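Local atomic coordinates of ABC-type amino acid transport system, permease component (Caldanaerobacter subterraneus subsp. tengcongensis MB4, PDB entry 4YMU), a protein that probably acts as the membrane-spanning permease of an ABC transporter for amino acids and holds bound arginine in its interior. Residues C[6-9]-C[10-13]; C[39-42]-C[43-47]; C[127-130]-C[131-135]; C[149-152]-C[153-157]; C[197-200]-C[201-205]. All coordinates share one frame; numbering follows the deposited sequence.

Contact 1 (C[6-9]-C[10-13]); sequences LSMV and KYTP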
loop_
_atom_site.group_PDB
_atom_site.type_symbol
_atom_site.label_atom_id
_atom_site.label_comp_id
_atom_site.label_asym_id
_atom_site.label_seq_id
_atom_site.Cartn_x
_atom_site.Cartn_y
_atom_site.Cartn_z
ATOM N N LEU C 6 42.911 -4.313 -23.967
ATOM C CA LEU C 6 43.366 -3.337 -24.950
ATOM C C LEU C 6 43.099 -3.847 -26.361
ATOM O O LEU C 6 42.732 -3.078 -27.253
ATOM C CB LEU C 6 44.855 -3.034 -24.770
ATOM C CG LEU C 6 45.300 -2.408 -23.446
ATOM C CD1 LEU C 6 45.446 -3.457 -22.332
ATOM C CD2 LEU C 6 46.585 -1.616 -23.641
ATOM N N SER C 7 43.271 -5.154 -26.547
ATOM C CA SER C 7 43.013 -5.805 -27.829
ATOM C C SER C 7 41.572 -5.596 -28.252
ATOM O O SER C 7 41.244 -5.635 -29.438
ATOM C CB SER C 7 43.303 -7.299 -27.714
ATOM O OG SER C 7 42.644 -7.847 -26.583
ATOM N N MET C 8 40.725 -5.374 -27.252
ATOM C CA MET C 8 39.294 -5.188 -27.423
ATOM C C MET C 8 38.963 -3.795 -27.951
ATOM O O MET C 8 37.934 -3.609 -28.605
ATOM C CB MET C 8 38.606 -5.431 -26.085
ATOM C CG MET C 8 37.326 -6.223 -26.145
ATOM S SD MET C 8 37.374 -7.670 -27.196
ATOM C CE MET C 8 38.785 -8.530 -26.506
ATOM N N VAL C 9 39.841 -2.831 -27.666
ATOM C CA VAL C 9 39.612 -1.427 -28.039
ATOM C C VAL C 9 39.218 -1.249 -29.504
ATOM O O VAL C 9 38.244 -0.566 -29.813
ATOM C CB VAL C 9 40.839 -0.526 -27.731
ATOM C CG1 VAL C 9 40.595 0.900 -28.231
ATOM C CG2 VAL C 9 41.152 -0.528 -26.240
ATOM N N LYS C 10 39.966 -1.898 -30.390
ATOM C CA LYS C 10 39.774 -1.785 -31.835
ATOM C C LYS C 10 38.403 -2.265 -32.289
ATOM O O LYS C 10 37.986 -1.993 -33.414
ATOM C CB LYS C 10 40.880 -2.550 -32.570
ATOM C CG LYS C 10 40.715 -4.063 -32.555
ATOM C CD LYS C 10 41.830 -4.759 -33.337
ATOM C CE LYS C 10 43.129 -4.745 -32.562
ATOM N NZ LYS C 10 43.115 -5.683 -31.407
ATOM N N TYR C 11 37.709 -2.990 -31.417
ATOM C CA TYR C 11 36.392 -3.525 -31.747
ATOM C C TYR C 11 35.253 -2.608 -31.296
ATOM O O TYR C 11 34.070 -2.929 -31.478
ATOM C CB TYR C 11 36.231 -4.927 -31.167
ATOM C CG TYR C 11 37.218 -5.889 -31.771
ATOM C CD1 TYR C 11 37.076 -6.319 -33.084
ATOM C CD2 TYR C 11 38.299 -6.351 -31.040
ATOM C CE1 TYR C 11 37.980 -7.185 -33.651
ATOM C CE2 TYR C 11 39.206 -7.219 -31.595
ATOM C CZ TYR C 11 39.041 -7.637 -32.902
ATOM O OH TYR C 11 39.946 -8.504 -33.460
ATOM N N THR C 12 35.622 -1.459 -30.736
ATOM C CA THR C 12 34.654 -0.442 -30.332
ATOM C C THR C 12 33.519 -0.214 -31.346
ATOM O O THR C 12 32.358 -0.161 -30.942
ATOM C CB THR C 12 35.345 0.887 -29.961
ATOM O OG1 THR C 12 36.067 0.716 -28.734
ATOM C CG2 THR C 12 34.335 2.022 -29.831
ATOM N N PRO C 13 33.837 -0.093 -32.656
ATOM C CA PRO C 13 32.730 0.105 -33.604
ATOM C C PRO C 13 31.722 -1.036 -33.595
ATOM O O PRO C 13 30.553 -0.818 -33.927
ATOM C CB PRO C 13 33.434 0.155 -34.963
ATOM C CG PRO C 13 34.785 0.640 -34.656
ATOM C CD PRO C 13 35.141 0.033 -33.330
#
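Lys-10 sets CG between its backbone N and carbonyl carbon (chi1 76°), and bends at chi3 and chi4 fold the chain back until NZ donates to Ser-7 O at 2.7 Å. Thr-12 holds OG1 beside its N (chi1 -70°), a setting that turns the hydroxyl onto Val-9 O. The two bonds lie at a type I beta turn from Val-9 to Thr-12, which joins the weakly bonded helix 6-9 to the long helix 12-44; the hydroxyl closes on the turn's first residue, while the lysine reaches back into helix 6-9. The evidence for the turn is Thr-12 N to Val-9 O, 2.9 Å. That oxygen takes a second donor, Thr-12 OG1 at 2.7 Å: the hydroxyl lies in the carbonyl plane on a lone pair, while the amide N stands well above the plane. Lys-10 NZ likewise uses an in-plane lone pair of Ser-7 O (C=O...N 121°). Tyr-11 N, one residue before Thr-12, bonds to Met-8 O at 2.9 Å.

The Tyr-11 ring carries Lys-10 CG over one face, offset toward the rim, and rests against Ile-178, Val-181 and Thr-182 of helix 174-182. A serine at Tyr-11 would probably leave the Met-8 sulfur without its aromatic partner and open a gap beside that helix. Met-8 makes an oblique Met-aromatic contact, its SD 5.3 Å from the Tyr-11 ring centroid and 4.2 Å from Tyr-11 CD2.

Contact 2 (C[39-42]-C[43-47]); sequences FIAL and MKMSS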
loop_
_atom_site.group_PDB
_atom_site.type_symbol
_atom_site.label_atom_id
_atom_site.label_comp_id
_atom_site.label_asym_id
_atom_site.label_seq_id
_atom_site.Cartn_x
_atom_site.Cartn_y
_atom_site.Cartn_z
ATOM N N PHE C 39 -4.693 -2.107 -26.868
ATOM C CA PHE C 39 -5.767 -2.719 -27.619
ATOM C C PHE C 39 -6.242 -3.961 -26.888
ATOM O O PHE C 39 -7.441 -4.222 -26.792
ATOM C CB PHE C 39 -5.235 -3.078 -29.004
ATOM C CG PHE C 39 -6.278 -3.083 -30.072
ATOM C CD1 PHE C 39 -6.745 -1.887 -30.604
ATOM C CD2 PHE C 39 -6.766 -4.280 -30.578
ATOM C CE1 PHE C 39 -7.707 -1.886 -31.611
ATOM C CE2 PHE C 39 -7.724 -4.289 -31.586
ATOM C CZ PHE C 39 -8.196 -3.093 -32.103
ATOM N N ILE C 40 -5.287 -4.719 -26.363
ATOM C CA ILE C 40 -5.591 -5.952 -25.653
ATOM C C ILE C 40 -6.379 -5.636 -24.387
ATOM O O ILE C 40 -7.314 -6.357 -24.033
ATOM C CB ILE C 40 -4.306 -6.710 -25.255
ATOM C CG1 ILE C 40 -3.496 -7.112 -26.486
ATOM C CG2 ILE C 40 -4.648 -7.972 -24.471
ATOM C CD1 ILE C 40 -4.156 -8.177 -27.297
ATOM N N ALA C 41 -5.998 -4.550 -23.717
ATOM C CA ALA C 41 -6.630 -4.147 -22.461
ATOM C C ALA C 41 -8.099 -3.782 -22.687
ATOM O O ALA C 41 -8.977 -4.242 -21.953
ATOM C CB ALA C 41 -5.879 -2.979 -21.852
ATOM N N LEU C 42 -8.345 -2.968 -23.716
ATOM C CA LEU C 42 -9.689 -2.564 -24.125
ATOM C C LEU C 42 -10.590 -3.771 -24.375
ATOM O O LEU C 42 -11.774 -3.765 -24.036
ATOM C CB LEU C 42 -9.613 -1.698 -25.387
ATOM C CG LEU C 42 -9.598 -0.177 -25.201
ATOM C CD1 LEU C 42 -9.257 0.183 -23.779
ATOM C CD2 LEU C 42 -8.638 0.515 -26.151
ATOM N N MET C 43 -10.016 -4.805 -24.974
ATOM C CA MET C 43 -10.730 -6.045 -25.220
ATOM C C MET C 43 -11.144 -6.727 -23.925
ATOM O O MET C 43 -12.224 -7.312 -23.834
ATOM C CB MET C 43 -9.857 -6.998 -26.024
ATOM C CG MET C 43 -9.742 -6.645 -27.483
ATOM S SD MET C 43 -9.072 -8.034 -28.416
ATOM C CE MET C 43 -8.340 -7.151 -29.784
ATOM N N LYS C 44 -10.269 -6.666 -22.927
ATOM C CA LYS C 44 -10.508 -7.356 -21.662
ATOM C C LYS C 44 -11.587 -6.617 -20.868
ATOM O O LYS C 44 -12.182 -7.168 -19.943
ATOM C CB LYS C 44 -9.209 -7.429 -20.855
ATOM C CG LYS C 44 -9.168 -8.505 -19.785
ATOM C CD LYS C 44 -7.900 -8.354 -18.961
ATOM C CE LYS C 44 -7.781 -9.399 -17.858
ATOM N NZ LYS C 44 -6.407 -9.387 -17.253
ATOM N N MET C 45 -11.857 -5.377 -21.264
ATOM C CA MET C 45 -12.880 -4.563 -20.622
ATOM C C MET C 45 -14.236 -4.715 -21.305
ATOM O O MET C 45 -15.250 -4.235 -20.794
ATOM C CB MET C 45 -12.464 -3.097 -20.644
ATOM C CG MET C 45 -11.169 -2.830 -19.921
ATOM S SD MET C 45 -10.598 -1.140 -20.165
ATOM C CE MET C 45 -8.940 -1.282 -19.485
ATOM N N SER C 46 -14.249 -5.376 -22.461
ATOM C CA SER C 46 -15.490 -5.585 -23.199
ATOM C C SER C 46 -16.450 -6.465 -22.397
ATOM O O SER C 46 -16.035 -7.441 -21.762
ATOM C CB SER C 46 -15.199 -6.219 -24.564
ATOM O OG SER C 46 -16.353 -6.233 -25.388
ATOM N N SER C 47 -17.736 -6.110 -22.431
ATOM C CA SER C 47 -18.774 -6.869 -21.736
ATOM C C SER C 47 -19.070 -8.155 -22.496
ATOM O O SER C 47 -19.532 -9.145 -21.925
ATOM C CB SER C 47 -20.048 -6.034 -21.604
ATOM O OG SER C 47 -19.846 -4.937 -20.732
#
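Phe-39 O accepts from Met-43 N at 3.2 Å, and the next carbonyl, Ile-40 O, accepts from Lys-44 N, also at 3.2 Å. Beyond this the pattern changes. Lys-44 N leans in addition toward Ala-41 O at 2.9 Å, a weak bond because the N-H points badly (124°). Met-45 N donates to Leu-42 O at 3.2 Å, and only weakly to Ala-41 O. Ser-46 N then bonds to Met-43 O at 3.1 Å. This drift from four-residue to three-residue bonds is the tightening seen where an alpha-helix runs out, here in the last turns of helix 12-44, most of which is predicted to span the membrane. The polar side chains find partners beyond the turn: Lys-44, with CG anti to N and the chain extended, carries NZ to a salt bridge with Glu-105 of helix 87-112, while Ser-46 OG has a weak bond with Ile-48 N. On the apolar side, the extended Met-43 places its CE methyl 3.4 Å from Phe-39 CD2, oblique to the ring. Met-45 SD passes 4.1 Å from Leu-42 CD1.

Contact 3 (C[127-130]-C[131-135]); sequences MTHA and MAMRY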
loop_
_atom_site.group_PDB
_atom_site.type_symbol
_atom_site.label_atom_id
_atom_site.label_comp_id
_atom_site.label_asym_id
_atom_site.label_seq_id
_atom_site.Cartn_x
_atom_site.Cartn_y
_atom_site.Cartn_z
ATOM N N MET C 127 -22.605 11.583 -13.135
ATOM C CA MET C 127 -21.830 11.136 -14.284
ATOM C C MET C 127 -21.994 9.658 -14.566
ATOM O O MET C 127 -22.043 8.851 -13.635
ATOM C CB MET C 127 -20.341 11.458 -14.101
ATOM C CG MET C 127 -20.054 12.945 -14.143
ATOM S SD MET C 127 -18.393 13.401 -13.623
ATOM C CE MET C 127 -17.454 13.032 -15.083
ATOM N N THR C 128 -22.061 9.321 -15.860
ATOM C CA THR C 128 -22.092 7.932 -16.325
ATOM C C THR C 128 -20.698 7.336 -16.200
ATOM O O THR C 128 -19.717 8.083 -16.114
ATOM C CB THR C 128 -22.403 7.865 -17.820
ATOM O OG1 THR C 128 -21.258 8.337 -18.542
ATOM C CG2 THR C 128 -23.611 8.717 -18.174
ATOM N N HIS C 129 -20.606 6.005 -16.241
ATOM C CA HIS C 129 -19.310 5.328 -16.249
ATOM C C HIS C 129 -18.369 5.943 -17.281
ATOM O O HIS C 129 -17.197 6.175 -16.985
ATOM C CB HIS C 129 -19.471 3.833 -16.532
ATOM C CG HIS C 129 -18.174 3.077 -16.529
ATOM N ND1 HIS C 129 -17.774 2.289 -15.473
ATOM C CD2 HIS C 129 -17.183 3.006 -17.452
ATOM C CE1 HIS C 129 -16.592 1.755 -15.747
ATOM N NE2 HIS C 129 -16.210 2.181 -16.936
ATOM N N ALA C 130 -18.890 6.217 -18.477
ATOM C CA ALA C 130 -18.089 6.801 -19.553
ATOM C C ALA C 130 -17.508 8.164 -19.187
ATOM O O ALA C 130 -16.312 8.413 -19.368
ATOM C CB ALA C 130 -18.903 6.895 -20.844
ATOM N N MET C 131 -18.356 9.053 -18.685
ATOM C CA MET C 131 -17.902 10.394 -18.322
ATOM C C MET C 131 -16.901 10.354 -17.161
ATOM O O MET C 131 -15.918 11.112 -17.145
ATOM C CB MET C 131 -19.095 11.262 -17.950
ATOM C CG MET C 131 -20.250 11.143 -18.924
ATOM S SD MET C 131 -21.736 11.928 -18.266
ATOM C CE MET C 131 -21.031 13.533 -17.912
ATOM N N ALA C 132 -17.148 9.457 -16.206
ATOM C CA ALA C 132 -16.298 9.319 -15.026
ATOM C C ALA C 132 -14.948 8.855 -15.497
ATOM O O ALA C 132 -13.889 9.267 -14.999
ATOM C CB ALA C 132 -16.899 8.304 -14.050
ATOM N N MET C 133 -15.010 7.986 -16.489
ATOM C CA MET C 133 -13.827 7.406 -17.074
ATOM C C MET C 133 -13.000 8.472 -17.774
ATOM O O MET C 133 -11.812 8.641 -17.483
ATOM C CB MET C 133 -14.255 6.310 -18.024
ATOM C CG MET C 133 -13.351 5.137 -17.979
ATOM S SD MET C 133 -13.284 4.263 -16.420
ATOM C CE MET C 133 -11.987 3.087 -16.841
ATOM N N ARG C 134 -13.644 9.229 -18.652
ATOM C CA ARG C 134 -12.946 10.253 -19.415
ATOM C C ARG C 134 -12.374 11.397 -18.572
ATOM O O ARG C 134 -11.207 11.764 -18.727
ATOM C CB ARG C 134 -13.859 10.839 -20.485
ATOM C CG ARG C 134 -13.269 12.077 -21.132
ATOM C CD ARG C 134 -13.955 12.437 -22.432
ATOM N NE ARG C 134 -13.329 13.612 -23.033
ATOM C CZ ARG C 134 -13.791 14.237 -24.108
ATOM N NH1 ARG C 134 -14.887 13.797 -24.712
ATOM N NH2 ARG C 134 -13.152 15.302 -24.578
ATOM N N TYR C 135 -13.186 11.955 -17.677
ATOM C CA TYR C 135 -12.791 13.177 -16.994
ATOM C C TYR C 135 -12.087 12.962 -15.653
ATOM O O TYR C 135 -11.394 13.855 -15.176
ATOM C CB TYR C 135 -13.994 14.093 -16.828
ATOM C CG TYR C 135 -14.684 14.408 -18.129
ATOM C CD1 TYR C 135 -14.113 15.283 -19.045
ATOM C CD2 TYR C 135 -15.905 13.827 -18.447
ATOM C CE1 TYR C 135 -14.733 15.569 -20.243
ATOM C CE2 TYR C 135 -16.538 14.106 -19.648
ATOM C CZ TYR C 135 -15.948 14.983 -20.545
ATOM O OH TYR C 135 -16.566 15.268 -21.749
#
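Thr-128 OG1 accepts from Met-131 N at 3.0 Å along an almost straight N-H...O line (173°), and Thr-128 O takes Ala-132 N at 2.9 Å. Thr-128 is thus the N-cap of helix 129-160. The return bond of the capping box is weak and unusual in its acceptor: Thr-128 N points at the sulfur, Met-131 SD, at 3.6 Å. Thr-128 sets OG1 between its own N and carbonyl carbon (chi1 71°), the position from which the oxygen can meet the first-turn amide, and Met-131 bends at chi3 as it runs across the threonine at about a right angle. The surrounding sequence fits the EAA loop of importer permeases, the family element that docks on the ATPase subunit. Consistent with that, Met-127, Thr-128, Met-131 and Tyr-135 pack against the chain of another protein, and Tyr-135 O bonds to a polar side chain there.

Farther out, Met-133 lies alongside His-129 and points the same way, its SD 3.6 Å from His-129 NE2 and oblique to the imidazole ring. Arg-134 CG covers the centre of one face of the Tyr-135 ring. Next to the cap in sequence, the Met-127 CE methyl rests against two partners of the first turns, 3.7 Å from Met-131 CB and 3.8 Å from Tyr-135 CD2.

Contact 4 (C[149-152]-C[153-157]); sequences LGNE and FIVML. With ARG (arginine), chain I.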
loop_
_atom_site.group_PDB
_atom_site.type_symbol
_atom_site.label_atom_id
_atom_site.label_comp_id
_atom_site.label_asym_id
_atom_site.label_seq_id
_atom_site.Cartn_x
_atom_site.Cartn_y
_atom_site.Cartn_z
ATOM N N LEU C 149 5.395 1.827 -17.610
ATOM C CA LEU C 149 5.783 1.672 -19.001
ATOM C C LEU C 149 7.281 1.925 -19.125
ATOM O O LEU C 149 8.012 1.119 -19.726
ATOM C CB LEU C 149 5.018 2.663 -19.880
ATOM C CG LEU C 149 3.549 2.343 -20.164
ATOM C CD1 LEU C 149 3.002 3.204 -21.300
ATOM C CD2 LEU C 149 3.385 0.867 -20.486
ATOM N N GLY C 150 7.735 3.036 -18.542
ATOM C CA GLY C 150 9.144 3.387 -18.545
ATOM C C GLY C 150 9.981 2.261 -17.975
ATOM O O GLY C 150 11.094 1.999 -18.425
ATOM N N ASN C 151 9.428 1.588 -16.976
ATOM C CA ASN C 151 10.090 0.462 -16.352
ATOM C C ASN C 151 10.059 -0.779 -17.236
ATOM O O ASN C 151 10.959 -1.616 -17.179
ATOM C CB ASN C 151 9.420 0.167 -15.024
ATOM C CG ASN C 151 9.876 -1.130 -14.416
ATOM O OD1 ASN C 151 9.185 -2.142 -14.513
ATOM N ND2 ASN C 151 11.034 -1.110 -13.768
ATOM N N GLU C 152 9.009 -0.908 -18.040
ATOM C CA GLU C 152 8.888 -2.036 -18.943
ATOM C C GLU C 152 10.019 -1.991 -19.958
ATOM O O GLU C 152 10.703 -2.985 -20.177
ATOM C CB GLU C 152 7.513 -2.037 -19.615
ATOM C CG GLU C 152 7.400 -2.889 -20.881
ATOM C CD GLU C 152 7.342 -4.395 -20.624
ATOM O OE1 GLU C 152 7.630 -4.853 -19.493
ATOM O OE2 GLU C 152 6.984 -5.127 -21.576
ATOM N N PHE C 153 10.223 -0.810 -20.536
ATOM C CA PHE C 153 11.298 -0.559 -21.479
ATOM C C PHE C 153 12.646 -0.978 -20.910
ATOM O O PHE C 153 13.411 -1.669 -21.570
ATOM C CB PHE C 153 11.332 0.929 -21.825
ATOM C CG PHE C 153 12.485 1.329 -22.706
ATOM C CD1 PHE C 153 13.695 1.731 -22.154
ATOM C CD2 PHE C 153 12.361 1.297 -24.089
ATOM C CE1 PHE C 153 14.758 2.101 -22.963
ATOM C CE2 PHE C 153 13.414 1.670 -24.904
ATOM C CZ PHE C 153 14.617 2.073 -24.339
ATOM N N ILE C 154 12.940 -0.558 -19.685
ATOM C CA ILE C 154 14.229 -0.882 -19.082
ATOM C C ILE C 154 14.411 -2.394 -18.999
ATOM O O ILE C 154 15.481 -2.915 -19.315
ATOM C CB ILE C 154 14.383 -0.253 -17.676
ATOM C CG1 ILE C 154 14.412 1.278 -17.772
ATOM C CG2 ILE C 154 15.632 -0.774 -16.973
ATOM C CD1 ILE C 154 14.559 1.970 -16.438
ATOM N N VAL C 155 13.350 -3.094 -18.613
ATOM C CA VAL C 155 13.386 -4.545 -18.492
ATOM C C VAL C 155 13.594 -5.195 -19.869
ATOM O O VAL C 155 14.345 -6.173 -20.009
ATOM C CB VAL C 155 12.084 -5.072 -17.875
ATOM C CG1 VAL C 155 12.023 -6.586 -17.956
ATOM C CG2 VAL C 155 11.982 -4.629 -16.436
ATOM N N MET C 156 12.935 -4.634 -20.879
ATOM C CA MET C 156 12.992 -5.169 -22.221
ATOM C C MET C 156 14.367 -5.028 -22.870
ATOM O O MET C 156 14.681 -5.781 -23.776
ATOM C CB MET C 156 11.922 -4.513 -23.090
ATOM C CG MET C 156 10.529 -5.031 -22.818
ATOM S SD MET C 156 10.343 -6.772 -23.275
ATOM C CE MET C 156 9.940 -6.561 -25.005
ATOM N N LEU C 157 15.168 -4.063 -22.419
ATOM C CA LEU C 157 16.546 -3.918 -22.891
ATOM C C LEU C 157 17.302 -5.186 -22.558
ATOM O O LEU C 157 17.941 -5.795 -23.419
ATOM C CB LEU C 157 17.240 -2.727 -22.230
ATOM C CG LEU C 157 16.886 -1.354 -22.803
ATOM C CD1 LEU C 157 17.714 -0.269 -22.139
ATOM C CD2 LEU C 157 17.092 -1.331 -24.315
HETATM N N ARG I . 12.393 -13.527 -19.155
HETATM C CA ARG I . 11.068 -13.797 -18.594
HETATM C C ARG I . 10.216 -14.647 -19.522
HETATM O O ARG I . 9.132 -15.100 -19.134
HETATM C CB ARG I . 10.316 -12.501 -18.308
HETATM C CG ARG I . 9.866 -11.746 -19.530
HETATM C CD ARG I . 9.337 -10.381 -19.118
HETATM N NE ARG I . 8.687 -9.678 -20.216
HETATM C CZ ARG I . 8.328 -8.402 -20.175
HETATM N NH1 ARG I . 7.741 -7.844 -21.226
HETATM N NH2 ARG I . 8.566 -7.680 -19.084
HETATM O OXT ARG I . 10.586 -14.868 -20.675
#
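Phe-153 N donates to Leu-149 O at 3.0 Å and Met-156 N to Glu-152 O at 2.9 Å, as in a regular alpha-helix. Between them the rungs are longer: Val-155 N to Asn-151 O measures 3.2 Å, and Ile-154 N to Gly-150 O is weak at 3.4 Å. This C-terminal portion of helix 129-160 sends Glu-152 and Met-156, one turn apart, out on the same side. Glu-152 has CG anti to N (chi1 162°) and turns at chi2 (75°), which presents its carboxylate to the guanidinium of the bound arginine. The grip is two-pronged, with Glu-152 OE1 bonded to arginine NH2 at 3.0 Å and Glu-152 OE2 to arginine NH1 at 2.8 Å; OE2 also takes a bond from Ser-99 OG, a second donor likely to favour the charged carboxylate. Met-156, bent at chi2 and chi3, puts SD 3.5 Å from arginine NH1, while Val-155 CG1 comes within 3.8 Å of arginine NH2. Asn-98, Leu-67 N, Glu-159, and Glu-159 and Lys-158 of the second subunit also bond to the arginine; these residues form part of the arginine-binding pocket seen here, consistent with a permease substrate site, where an acidic group pairs with the guanidinium end.

Contact 5 (C[197-200]-C[201-205]); sequences FVMT and LTFSK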
loop_
_atom_site.group_PDB
_atom_site.type_symbol
_atom_site.label_atom_id
_atom_site.label_comp_id
_atom_site.label_asym_id
_atom_site.label_seq_id
_atom_site.Cartn_x
_atom_site.Cartn_y
_atom_site.Cartn_z
ATOM N N PHE C 197 24.803 -2.637 -18.139
ATOM C CA PHE C 197 24.692 -2.075 -16.811
ATOM C C PHE C 197 24.556 -0.564 -16.877
ATOM O O PHE C 197 23.646 0.015 -16.275
ATOM C CB PHE C 197 25.903 -2.438 -15.973
ATOM C CG PHE C 197 25.801 -1.968 -14.555
ATOM C CD1 PHE C 197 24.947 -2.601 -13.662
ATOM C CD2 PHE C 197 26.530 -0.873 -14.117
ATOM C CE1 PHE C 197 24.844 -2.168 -12.350
ATOM C CE2 PHE C 197 26.428 -0.433 -12.806
ATOM C CZ PHE C 197 25.585 -1.082 -11.922
ATOM N N VAL C 198 25.473 0.072 -17.598
ATOM C CA VAL C 198 25.446 1.521 -17.740
ATOM C C VAL C 198 24.138 1.998 -18.383
ATOM O O VAL C 198 23.576 3.023 -17.982
ATOM C CB VAL C 198 26.704 2.045 -18.464
ATOM C CG1 VAL C 198 26.426 3.348 -19.178
ATOM C CG2 VAL C 198 27.847 2.194 -17.457
ATOM N N MET C 199 23.635 1.239 -19.350
ATOM C CA MET C 199 22.344 1.562 -19.955
ATOM C C MET C 199 21.216 1.492 -18.920
ATOM O O MET C 199 20.347 2.378 -18.850
ATOM C CB MET C 199 22.037 0.607 -21.101
ATOM C CG MET C 199 21.862 1.285 -22.436
ATOM S SD MET C 199 21.315 0.073 -23.644
ATOM C CE MET C 199 22.356 -1.319 -23.175
ATOM N N THR C 200 21.234 0.414 -18.138
ATOM C CA THR C 200 20.239 0.185 -17.113
ATOM C C THR C 200 20.215 1.357 -16.130
ATOM O O THR C 200 19.162 1.938 -15.884
ATOM C CB THR C 200 20.520 -1.132 -16.365
ATOM O OG1 THR C 200 19.984 -2.229 -17.111
ATOM C CG2 THR C 200 19.896 -1.112 -14.956
ATOM N N LEU C 201 21.387 1.714 -15.605
ATOM C CA LEU C 201 21.542 2.841 -14.690
ATOM C C LEU C 201 21.030 4.138 -15.299
ATOM O O LEU C 201 20.263 4.868 -14.665
ATOM C CB LEU C 201 23.002 3.032 -14.297
ATOM C CG LEU C 201 23.623 2.110 -13.252
ATOM C CD1 LEU C 201 24.954 2.688 -12.847
ATOM C CD2 LEU C 201 22.730 1.924 -12.039
ATOM N N THR C 202 21.493 4.447 -16.506
ATOM C CA THR C 202 21.086 5.677 -17.175
ATOM C C THR C 202 19.563 5.800 -17.237
ATOM O O THR C 202 18.978 6.765 -16.714
ATOM C CB THR C 202 21.661 5.756 -18.603
ATOM O OG1 THR C 202 23.092 5.731 -18.544
ATOM C CG2 THR C 202 21.206 7.024 -19.300
ATOM N N PHE C 203 18.922 4.806 -17.846
ATOM C CA PHE C 203 17.473 4.857 -18.023
ATOM C C PHE C 203 16.695 4.797 -16.702
ATOM O O PHE C 203 15.597 5.342 -16.605
ATOM C CB PHE C 203 16.991 3.767 -18.976
ATOM C CG PHE C 203 17.328 4.026 -20.420
ATOM C CD1 PHE C 203 16.920 5.195 -21.048
ATOM C CD2 PHE C 203 18.011 3.070 -21.174
ATOM C CE1 PHE C 203 17.213 5.426 -22.400
ATOM C CE2 PHE C 203 18.302 3.288 -22.528
ATOM C CZ PHE C 203 17.902 4.467 -23.142
ATOM N N SER C 204 17.259 4.133 -15.696
ATOM C CA SER C 204 16.634 4.054 -14.382
ATOM C C SER C 204 16.612 5.420 -13.714
ATOM O O SER C 204 15.592 5.846 -13.145
ATOM C CB SER C 204 17.397 3.075 -13.499
ATOM O OG SER C 204 16.940 1.750 -13.691
ATOM N N LYS C 205 17.762 6.084 -13.765
ATOM C CA LYS C 205 17.903 7.448 -13.285
ATOM C C LYS C 205 16.880 8.362 -13.957
ATOM O O LYS C 205 16.075 9.024 -13.274
ATOM C CB LYS C 205 19.335 7.942 -13.515
ATOM C CG LYS C 205 19.540 9.443 -13.365
ATOM C CD LYS C 205 20.275 10.031 -14.572
ATOM C CE LYS C 205 21.772 9.685 -14.530
ATOM N NZ LYS C 205 22.592 10.444 -15.525
#
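Phe-197 swings CG anti to its amide nitrogen (chi1 -176°), while Leu-201, one turn later, keeps CG beside its own N (chi1 -78°); the two settings bring the leucine branch over a face of the phenyl ring. The pair is an i to i+4 CH-pi contact on helix 186-214, within a predicted transmembrane span. Leu-201 CG stands 4.2 Å from the Phe-197 ring centroid, 26° off the ring normal, and Leu-201 CD1 approaches Phe-197 CE2 to 3.5 Å. Both residues also pack on Glu-60 of the second subunit, and Thr-200 OG1 bonds to Gly-64 O of that subunit, which places this face of the helix at the dimer interface. With an alanine at Phe-197, Leu-201 would probably lose the ring beneath its branch and be freer to turn, and a gap would open beside Glu-60 of the second subunit.

Met-199 runs alongside Phe-203 and points the same way, with Met-199 CG 4.1 Å from Phe-203 CE2. Two hydroxyls fold back on the helix. Ser-204 OG makes a weak bond with Thr-200 O at 3.1 Å. Thr-202, with its hydroxyl beside the amide, reaches Val-198 O twice, through Thr-202 OG1 at 2.8 Å and Thr-202 N at 2.9 Å, the two donors approaching from opposite faces of that carbonyl plane.

How the contacts relate
Contacts 4 and 5 touch, with centres 11 Å apart: Leu-157 CD1 meets Phe-203 CD2 at 3.5 Å, and the rings of Phe-153 and Phe-203 pack edge-to-face, tying helix 129-160 to helix 186-214 close to the arginine pocket. Contact 4 holds the ligand directly, and the Thr-200 side chain of contact 5 lies about 8 Å from a bound arginine. Contacts 1 and 2 sit near the two ends of helix 12-44, centres 50 Å apart. Contacts 3 and 4 share helix 129-160, their centres 31 Å apart, so one helix runs from the interface with another protein to the pocket. Contacts 2 and 3 come within about 6 Å between nearest atoms without touching.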